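Local atomic coordinates of thiosulfate sulfurtransferase TUM1 (Saccharomyces cerevisiae, PDB entry 3UTN), a protein that accepts sulfur from NFS1 and passes it to UBA4 in the pathway that 2-thiolates the wobble uridine of tRNAs. Residues Pro49-Trp54 / Ser76-Ile81; Asp82-Lys87 / Lys99-Ala104; Gly135-Pro140 / Tyr174-Ser179. One frame throughout, in Å; residues are numbered along the deposited sequence.

Interaction 1 (Pro49-Trp54 / Ser76-Ile81); sequences PVDATW and SIFFDI
Pro49-Asp51 runs parallel to the short strand Ile77-Phe78, the two being the ends of a beta-alpha-beta crossover (strand 47-51, helix 63-69, strand 77-78) at one edge of the first rhodanese domain's sheet. Three backbone bonds zip them together: Ile77 N to Pro49 O (2.8 Å), Asp51 N to Ile77 O (2.7 Å) and, just past the second strand, Phe79 N to Asp51 O (2.6 Å, 170° at the hydrogen). On one face of the sheet Val50 and Ile77 lie alongside, pointing the same way, with Val50 CG2 3.7 Å from Ile77 CG1. Phe78, on the face that also carries Asp51, turns its ring to the backbone of 51-53. Its CD1 comes obliquely to Asp51 O, while CE1 turns an edge of the ring to Thr53 O at 3.4 Å. Beyond the strands the two backbones part and Trp54 meets Ile81. With CG anti to the backbone N (chi1 176°), the indole is set beneath Ile81, whose CG2 stands over the five-membered ring in a CH-pi contact, 4.1 Å from its centroid and 25° off the normal. Where the two segments separate, a water fills in for direct bonding: it accepts from Ile81 N and lies close to both Thr53 O and Phe79 O. Farther out, helix 127-136 touches Ala52, Phe79 and Ile81 through Cys130. Helix 63-69 packs against Asp51 and Phe78, and its Asn63 also binds Thr53 O. On the far side of strand 47-51, strand 115-119 continues the sheet. The turn out of the strand is fixed by Asp51, whose carboxylate folds forward into an Asx turn: OD1 accepts Thr53 N at 2.8 Å, the donor standing above the carboxylate plane.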
loop_
_atom_site.group_PDB
_atom_site.type_symbol
_atom_site.label_atom_id
_atom_site.label_comp_id
_atom_site.label_asym_id
_atom_site.label_seq_id
_atom_site.Cartn_x
_atom_site.Cartn_y
_atom_site.Cartn_z
ATOM N N PRO A 49 12.341 -11.528 0.654
ATOM C CA PRO A 49 10.915 -11.385 0.558
ATOM C C PRO A 49 10.473 -10.748 1.844
ATOM O O PRO A 49 11.077 -10.958 2.891
ATOM C CB PRO A 49 10.420 -12.822 0.471
ATOM C CG PRO A 49 11.588 -13.589 -0.029
ATOM C CD PRO A 49 12.746 -12.940 0.652
ATOM N N VAL A 50 9.458 -9.920 1.746
ATOM C CA VAL A 50 9.025 -9.171 2.882
ATOM C C VAL A 50 7.561 -9.469 2.990
ATOM O O VAL A 50 6.772 -9.050 2.164
ATOM C CB VAL A 50 9.262 -7.672 2.683
ATOM C CG1 VAL A 50 8.767 -6.899 3.892
ATOM C CG2 VAL A 50 10.739 -7.404 2.456
ATOM N N ASP A 51 7.220 -10.235 4.007
ATOM C CA ASP A 51 5.846 -10.482 4.319
ATOM C C ASP A 51 5.345 -9.265 5.075
ATOM O O ASP A 51 5.755 -8.996 6.203
ATOM C CB ASP A 51 5.721 -11.746 5.151
ATOM C CG ASP A 51 4.292 -12.089 5.466
ATOM O OD1 ASP A 51 3.387 -11.360 5.016
ATOM O OD2 ASP A 51 4.078 -13.088 6.170
ATOM N N ALA A 52 4.465 -8.521 4.423
ATOM C CA ALA A 52 3.902 -7.322 5.003
ATOM C C ALA A 52 2.478 -7.602 5.406
ATOM O O ALA A 52 1.670 -6.687 5.570
ATOM C CB ALA A 52 3.958 -6.191 4.008
ATOM N N THR A 53 2.176 -8.879 5.575
ATOM C CA THR A 53 0.831 -9.285 5.886
ATOM C C THR A 53 0.342 -8.493 7.061
ATOM O O THR A 53 1.008 -8.355 8.085
ATOM C CB THR A 53 0.725 -10.776 6.177
ATOM O OG1 THR A 53 1.038 -11.490 4.986
ATOM C CG2 THR A 53 -0.678 -11.131 6.592
ATOM N N TRP A 54 -0.826 -7.928 6.863
ATOM C CA TRP A 54 -1.476 -7.197 7.891
ATOM C C TRP A 54 -2.915 -7.472 7.654
ATOM O O TRP A 54 -3.373 -7.488 6.516
ATOM C CB TRP A 54 -1.150 -5.728 7.755
ATOM C CG TRP A 54 -1.877 -4.895 8.756
ATOM C CD1 TRP A 54 -1.446 -4.516 10.020
ATOM C CD2 TRP A 54 -3.209 -4.327 8.614
ATOM N NE1 TRP A 54 -2.398 -3.763 10.647
ATOM C CE2 TRP A 54 -3.482 -3.613 9.859
ATOM C CE3 TRP A 54 -4.171 -4.331 7.609
ATOM C CZ2 TRP A 54 -4.674 -2.941 10.073
ATOM C CZ3 TRP A 54 -5.366 -3.648 7.837
ATOM C CH2 TRP A 54 -5.609 -2.967 9.039
ATOM N N SER A 76 12.013 -14.834 3.971
ATOM C CA SER A 76 11.148 -13.699 4.232
ATOM C C SER A 76 11.493 -13.039 5.540
ATOM O O SER A 76 11.887 -13.697 6.489
ATOM C CB SER A 76 9.692 -14.121 4.304
ATOM O OG SER A 76 9.172 -14.365 3.017
ATOM N N ILE A 77 11.337 -11.732 5.572
ATOM C CA ILE A 77 11.263 -11.048 6.820
ATOM C C ILE A 77 9.805 -10.697 6.921
ATOM O O ILE A 77 9.062 -10.700 5.925
ATOM C CB ILE A 77 12.109 -9.772 6.861
ATOM C CG1 ILE A 77 11.660 -8.800 5.766
ATOM C CG2 ILE A 77 13.579 -10.129 6.755
ATOM C CD1 ILE A 77 12.328 -7.455 5.834
ATOM N N PHE A 78 9.385 -10.416 8.132
ATOM C CA PHE A 78 8.071 -9.923 8.327
ATOM C C PHE A 78 8.188 -8.425 8.466
ATOM O O PHE A 78 8.997 -7.930 9.240
ATOM C CB PHE A 78 7.467 -10.524 9.575
ATOM C CG PHE A 78 6.151 -9.942 9.925
ATOM C CD1 PHE A 78 5.035 -10.202 9.138
ATOM C CD2 PHE A 78 6.024 -9.114 11.030
ATOM C CE1 PHE A 78 3.809 -9.655 9.455
ATOM C CE2 PHE A 78 4.796 -8.570 11.353
ATOM C CZ PHE A 78 3.692 -8.839 10.564
ATOM N N PHE A 79 7.389 -7.714 7.691
ATOM C CA PHE A 79 7.337 -6.275 7.782
ATOM C C PHE A 79 6.082 -5.953 8.547
ATOM O O PHE A 79 4.971 -6.135 8.051
ATOM C CB PHE A 79 7.282 -5.661 6.395
ATOM C CG PHE A 79 7.316 -4.164 6.388
ATOM C CD1 PHE A 79 6.170 -3.429 6.658
ATOM C CD2 PHE A 79 8.491 -3.488 6.088
ATOM C CE1 PHE A 79 6.193 -2.044 6.636
ATOM C CE2 PHE A 79 8.522 -2.102 6.063
ATOM C CZ PHE A 79 7.371 -1.381 6.335
ATOM N N ASP A 80 6.266 -5.479 9.764
ATOM C CA ASP A 80 5.149 -5.160 10.604
ATOM C C ASP A 80 4.592 -3.808 10.207
ATOM O O ASP A 80 5.104 -2.766 10.608
ATOM C CB ASP A 80 5.563 -5.173 12.066
ATOM C CG ASP A 80 4.381 -5.210 12.988
ATOM O OD1 ASP A 80 3.328 -4.659 12.616
ATOM O OD2 ASP A 80 4.502 -5.790 14.076
ATOM N N ILE A 81 3.536 -3.851 9.405
ATOM C CA ILE A 81 2.837 -2.659 8.943
ATOM C C ILE A 81 2.497 -1.741 10.112
ATOM O O ILE A 81 2.628 -0.524 10.010
ATOM C CB ILE A 81 1.557 -3.063 8.165
ATOM C CG1 ILE A 81 1.934 -3.610 6.782
ATOM C CG2 ILE A 81 0.560 -1.919 8.066
ATOM C CD1 ILE A 81 2.628 -2.625 5.865
HETATM O O HOH W 1 2.442 -6.312 8.725
#

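Interaction 2 (Asp82-Lys87 / Lys99-Ala104); sequences DAISDK and KVFDDA
Ile84 meets Ala104 and Phe101 through carbon alone, where the loop after strand 77-78 turns back against helix 98-107 of the first rhodanese domain. In the apolar packing, Ala104 CB faces the isoleucine branches together: it is 3.4 Å from Ile84 CG1, tighter than usual van der Waals contact, and 3.6 Å from Ile84 CD1 and 3.7 Å from Ile84 CG2. A chi1 of -43° puts both branches of the isoleucine, CG1 and CG2, beside that methyl. The small methyl lets loop and helix approach closely. Ile84 CG2 also reaches the Phe101 ring obliquely, 4.0 Å from Phe101 CD1. A second kind of contact sets a methyl against carbonyl oxygens one turn back on the helix. Val100 CG1 sits 3.5 Å from Ala83 O and 3.6 Å from Ser85 O, so the valine lies against the loop backbone, not its side chains. Polar bonds are confined to each segment. An inverse gamma turn pivots on Ile84, with Ser85 N giving a weak bond to Ala83 O; a second pivots on Asp86, with Lys87 N bonding weakly to Ser85 O. The two carbonyls beside Val100 are thus the acceptors of successive turns. On the helix, Lys99 NZ bridges to Asp103 OD2 at 2.8 Å, one turn on, using the syn lone pair of that oxygen; this salt bridge belongs to the helix surface and takes no part in holding the loop. Around the contact, the amide of Ala83 is held by Asp80, just past strand 77-78, and Lys98 pairs with Asp102. The Phe101 ring also touches Thr133 and Leu134, so this ring links the loop and helix 98-107 to helix 127-136.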
loop_
_atom_site.group_PDB
_atom_site.type_symbol
_atom_site.label_atom_id
_atom_site.label_comp_id
_atom_site.label_asym_id
_atom_site.label_seq_id
_atom_site.Cartn_x
_atom_site.Cartn_y
_atom_site.Cartn_z
ATOM N N ASP A 82 2.087 -2.340 11.224
ATOM C CA ASP A 82 1.702 -1.579 12.405
ATOM C C ASP A 82 2.894 -0.957 13.099
ATOM O O ASP A 82 2.868 0.223 13.430
ATOM C CB ASP A 82 0.952 -2.465 13.388
ATOM C CG ASP A 82 -0.375 -2.905 12.857
ATOM O OD1 ASP A 82 -1.032 -2.109 12.160
ATOM O OD2 ASP A 82 -0.764 -4.050 13.137
ATOM N N ALA A 83 3.927 -1.758 13.332
ATOM C CA ALA A 83 5.106 -1.294 14.050
ATOM C C ALA A 83 5.907 -0.320 13.209
ATOM O O ALA A 83 6.434 0.659 13.723
ATOM C CB ALA A 83 5.965 -2.469 14.479
ATOM N N ILE A 84 5.978 -0.579 11.909
ATOM C CA ILE A 84 6.745 0.269 11.009
ATOM C C ILE A 84 5.820 1.340 10.451
ATOM O O ILE A 84 5.534 1.416 9.256
ATOM C CB ILE A 84 7.447 -0.546 9.917
ATOM C CG1 ILE A 84 8.052 -1.808 10.542
ATOM C CG2 ILE A 84 8.495 0.308 9.216
ATOM C CD1 ILE A 84 8.529 -2.850 9.560
ATOM N N SER A 85 5.337 2.158 11.370
ATOM C CA SER A 85 4.438 3.232 11.062
ATOM C C SER A 85 4.722 4.286 12.107
ATOM O O SER A 85 5.500 4.051 13.040
ATOM C CB SER A 85 2.988 2.759 11.169
ATOM O OG SER A 85 2.688 2.363 12.493
ATOM N N ASP A 86 4.108 5.450 11.947
ATOM C CA ASP A 86 4.158 6.444 12.987
ATOM C C ASP A 86 3.114 6.092 14.033
ATOM O O ASP A 86 1.982 6.564 13.982
ATOM C CB ASP A 86 3.929 7.843 12.426
ATOM C CG ASP A 86 4.204 8.922 13.448
ATOM O OD1 ASP A 86 4.592 8.579 14.584
ATOM O OD2 ASP A 86 4.037 10.108 13.120
ATOM N N LYS A 87 3.503 5.248 14.983
ATOM C CA LYS A 87 2.599 4.825 16.053
ATOM C C LYS A 87 2.258 5.976 17.003
ATOM O O LYS A 87 1.298 5.889 17.766
ATOM C CB LYS A 87 3.179 3.632 16.819
ATOM C CG LYS A 87 3.408 2.405 15.949
ATOM C CD LYS A 87 3.418 1.111 16.750
ATOM C CE LYS A 87 4.720 0.903 17.508
ATOM N NZ LYS A 87 4.960 -0.543 17.792
ATOM N N LYS A 99 13.528 7.078 11.298
ATOM C CA LYS A 99 14.129 6.293 12.373
ATOM C C LYS A 99 13.389 4.981 12.615
ATOM O O LYS A 99 14.006 3.922 12.627
ATOM C CB LYS A 99 14.233 7.107 13.666
ATOM C CG LYS A 99 14.469 6.260 14.909
ATOM C CD LYS A 99 15.177 7.023 16.014
ATOM C CE LYS A 99 16.654 6.663 16.066
ATOM N NZ LYS A 99 16.865 5.254 16.509
ATOM N N VAL A 100 12.076 5.053 12.801
ATOM C CA VAL A 100 11.270 3.847 12.962
ATOM C C VAL A 100 11.510 2.929 11.768
ATOM O O VAL A 100 11.738 1.738 11.935
ATOM C CB VAL A 100 9.772 4.172 13.144
ATOM C CG1 VAL A 100 8.899 2.951 12.881
ATOM C CG2 VAL A 100 9.526 4.700 14.550
ATOM N N PHE A 101 11.508 3.496 10.568
ATOM C CA PHE A 101 11.745 2.695 9.391
ATOM C C PHE A 101 13.121 2.046 9.400
ATOM O O PHE A 101 13.234 0.839 9.252
ATOM C CB PHE A 101 11.584 3.498 8.118
ATOM C CG PHE A 101 11.827 2.685 6.895
ATOM C CD1 PHE A 101 10.829 1.849 6.403
ATOM C CD2 PHE A 101 13.067 2.711 6.262
ATOM C CE1 PHE A 101 11.054 1.081 5.278
ATOM C CE2 PHE A 101 13.293 1.943 5.137
ATOM C CZ PHE A 101 12.284 1.126 4.646
ATOM N N ASP A 102 14.160 2.859 9.568
ATOM C CA ASP A 102 15.528 2.360 9.582
ATOM C C ASP A 102 15.728 1.328 10.669
ATOM O O ASP A 102 16.338 0.290 10.433
ATOM C CB ASP A 102 16.515 3.508 9.760
ATOM C CG ASP A 102 16.583 4.392 8.549
ATOM O OD1 ASP A 102 16.012 4.007 7.502
ATOM O OD2 ASP A 102 17.197 5.473 8.641
ATOM N N ASP A 103 15.199 1.620 11.853
ATOM C CA ASP A 103 15.295 0.707 12.980
ATOM C C ASP A 103 14.609 -0.593 12.649
ATOM O O ASP A 103 15.150 -1.655 12.909
ATOM C CB ASP A 103 14.698 1.330 14.241
ATOM C CG ASP A 103 15.575 2.430 14.800
ATOM O OD1 ASP A 103 16.705 2.580 14.299
ATOM O OD2 ASP A 103 15.135 3.146 15.722
ATOM N N ALA A 104 13.428 -0.495 12.047
ATOM C CA ALA A 104 12.702 -1.671 11.608
ATOM C C ALA A 104 13.563 -2.469 10.645
ATOM O O ALA A 104 13.799 -3.653 10.855
ATOM C CB ALA A 104 11.397 -1.271 10.950
#

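Interaction 3 (Gly135-Pro140 / Tyr174-Ser179); sequences GVMGHP and YESSES
His139 and Tyr174 meet rim to rim, the imidazole lying almost level with the phenol, their planes 13° apart. Starting from the backbone, His139 CB is 3.2 Å from Tyr174 OH. CG is anti to the backbone N (chi1 -168°), which carries the ring out toward the tyrosine. ND1 then forms the hydrogen bond to Tyr174 OH, 2.6 Å long and near the plane of the imidazole; either atom could be the donor. CE1 lies 3.5 Å from Tyr174 CE1, and NE2, at the tip, bonds to Asp114 O, so both ring nitrogens are engaged. Segment 135-140 carries the last residues of helix 127-136 and the turn that follows, a Schellman motif: Gly138, at positive phi, bonds N to Gly135 O, and His139 N bonds to Leu134 O. Glu178 O sits 3.2 Å from Gly138 CA, where a side chain would begin. The preceding carbonyl, Met137 O, takes a very short bond from Ser176 OG and another at 2.6 Å from a water that also touches Tyr174 OH. A second water joins Gly138 O to Glu178 OE1. Met137, bent at chi2 and chi3, curls its CE to 3.6 Å from Ser176 CB. A phenylalanine in place of Tyr174 lacks the hydroxyl, which would probably leave His139 ND1 and the bridging water each short of a partner. Hydrogen bonds and waters, as well as Met137 packing, thus join the turn to the 174-179 loop, and they probably satisfy the carbonyls of Met137 and Gly138.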
loop_
_atom_site.group_PDB
_atom_site.type_symbol
_atom_site.label_atom_id
_atom_site.label_comp_id
_atom_site.label_asym_id
_atom_site.label_seq_id
_atom_site.Cartn_x
_atom_site.Cartn_y
_atom_site.Cartn_z
ATOM N N GLY A 135 9.930 1.565 -0.713
ATOM C CA GLY A 135 10.279 2.420 -1.836
ATOM C C GLY A 135 10.352 3.873 -1.430
ATOM O O GLY A 135 11.321 4.552 -1.746
ATOM N N VAL A 136 9.336 4.352 -0.717
ATOM C CA VAL A 136 9.307 5.751 -0.305
ATOM C C VAL A 136 10.515 6.042 0.559
ATOM O O VAL A 136 11.133 7.087 0.434
ATOM C CB VAL A 136 8.017 6.127 0.436
ATOM C CG1 VAL A 136 8.128 7.515 1.048
ATOM C CG2 VAL A 136 6.846 6.089 -0.520
ATOM N N MET A 137 10.861 5.084 1.407
ATOM C CA MET A 137 12.010 5.223 2.268
ATOM C C MET A 137 13.308 4.983 1.523
ATOM O O MET A 137 14.357 4.823 2.136
ATOM C CB MET A 137 11.885 4.291 3.461
ATOM C CG MET A 137 10.894 4.778 4.496
ATOM S SD MET A 137 11.139 6.519 4.893
ATOM C CE MET A 137 12.762 6.504 5.651
ATOM N N GLY A 138 13.222 4.960 0.199
ATOM C CA GLY A 138 14.392 4.985 -0.654
ATOM C C GLY A 138 15.100 3.661 -0.751
ATOM O O GLY A 138 16.258 3.603 -1.157
ATOM N N HIS A 139 14.427 2.583 -0.377
ATOM C CA HIS A 139 15.066 1.304 -0.548
ATOM C C HIS A 139 15.227 1.060 -2.014
ATOM O O HIS A 139 14.260 1.158 -2.761
ATOM C CB HIS A 139 14.326 0.173 0.121
ATOM C CG HIS A 139 15.142 -1.075 0.186
ATOM N ND1 HIS A 139 16.015 -1.299 1.165
ATOM C CD2 HIS A 139 15.253 -2.138 -0.693
ATOM C CE1 HIS A 139 16.627 -2.470 0.959
ATOM N NE2 HIS A 139 16.163 -2.982 -0.182
ATOM N N PRO A 140 16.467 0.782 -2.450
ATOM C CA PRO A 140 16.811 0.777 -3.862
ATOM C C PRO A 140 15.981 -0.218 -4.652
ATOM O O PRO A 140 15.436 0.125 -5.695
ATOM C CB PRO A 140 18.285 0.366 -3.859
ATOM C CG PRO A 140 18.797 0.852 -2.552
ATOM C CD PRO A 140 17.656 0.597 -1.601
ATOM N N TYR A 174 20.648 -0.507 8.872
ATOM C CA TYR A 174 20.013 0.041 7.706
ATOM C C TYR A 174 19.714 1.499 7.942
ATOM O O TYR A 174 19.124 1.873 8.954
ATOM C CB TYR A 174 18.717 -0.694 7.436
ATOM C CG TYR A 174 18.029 -0.281 6.161
ATOM C CD1 TYR A 174 18.086 -1.090 5.037
ATOM C CD2 TYR A 174 17.309 0.909 6.087
ATOM C CE1 TYR A 174 17.446 -0.727 3.873
ATOM C CE2 TYR A 174 16.667 1.281 4.925
ATOM C CZ TYR A 174 16.737 0.454 3.826
ATOM O OH TYR A 174 16.104 0.809 2.671
ATOM N N GLU A 175 20.107 2.323 6.989
ATOM C CA GLU A 175 19.832 3.732 7.091
ATOM C C GLU A 175 19.399 4.251 5.745
ATOM O O GLU A 175 20.183 4.278 4.799
ATOM C CB GLU A 175 21.064 4.479 7.594
ATOM C CG GLU A 175 20.772 5.900 8.030
ATOM C CD GLU A 175 21.944 6.532 8.744
ATOM O OE1 GLU A 175 22.760 5.782 9.323
ATOM O OE2 GLU A 175 22.039 7.778 8.725
ATOM N N SER A 176 18.134 4.642 5.666
ATOM C CA SER A 176 17.605 5.261 4.469
ATOM C C SER A 176 18.432 6.498 4.159
ATOM O O SER A 176 18.556 7.395 4.991
ATOM C CB SER A 176 16.144 5.644 4.672
ATOM O OG SER A 176 15.669 6.373 3.555
ATOM N N SER A 177 19.021 6.522 2.970
ATOM C CA SER A 177 19.859 7.638 2.548
ATOM C C SER A 177 18.994 8.712 1.908
ATOM O O SER A 177 19.361 9.887 1.871
ATOM C CB SER A 177 20.922 7.156 1.564
ATOM O OG SER A 177 20.324 6.597 0.410
ATOM N N GLU A 178 17.840 8.290 1.406
ATOM C CA GLU A 178 16.893 9.183 0.762
ATOM C C GLU A 178 15.491 8.666 1.001
ATOM O O GLU A 178 15.277 7.470 1.212
ATOM C CB GLU A 178 17.160 9.270 -0.744
ATOM C CG GLU A 178 17.235 7.918 -1.442
ATOM C CD GLU A 178 17.430 8.026 -2.942
ATOM O OE1 GLU A 178 17.611 6.972 -3.590
ATOM O OE2 GLU A 178 17.394 9.153 -3.478
ATOM N N SER A 179 14.533 9.573 0.980
ATOM C CA SER A 179 13.153 9.164 1.062
ATOM C C SER A 179 12.329 10.041 0.146
ATOM O O SER A 179 12.785 11.101 -0.293
ATOM C CB SER A 179 12.656 9.182 2.507
ATOM O OG SER A 179 12.746 10.477 3.061
HETATM O O HOH W 2 16.365 3.182 2.163
HETATM O O HOH W 3 18.262 4.822 1.182
HETATM O O HOH W 4 18.423 4.846 -1.682
HETATM O O HOH W 5 15.813 4.540 -4.398
#

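The three contacts follow one another in series along the chain. Interactions 1 and 2 touch directly: Phe79 CZ packs 3.5 Å from Ile84 CG2, and Phe79 CE2 lies 4.1 Å from Phe101 CE1. A weak hydrogen bond joins Trp54 NE1 to Asp82 OD1. Helix 98-107 then carries interaction 2 over to interaction 3: its Asp102 OD1 lies 2.9 Å from Ser176 N, a probable hydrogen bond, and Phe101 packs on Met137 and Tyr174. Interactions 1 and 3 do not meet, their centres being about 17 Å apart. The persulfide-forming cysteine belongs to the C-terminal domain; in interaction 1 the side chain of Trp54 is about 9 Å from the side chain of Cys282.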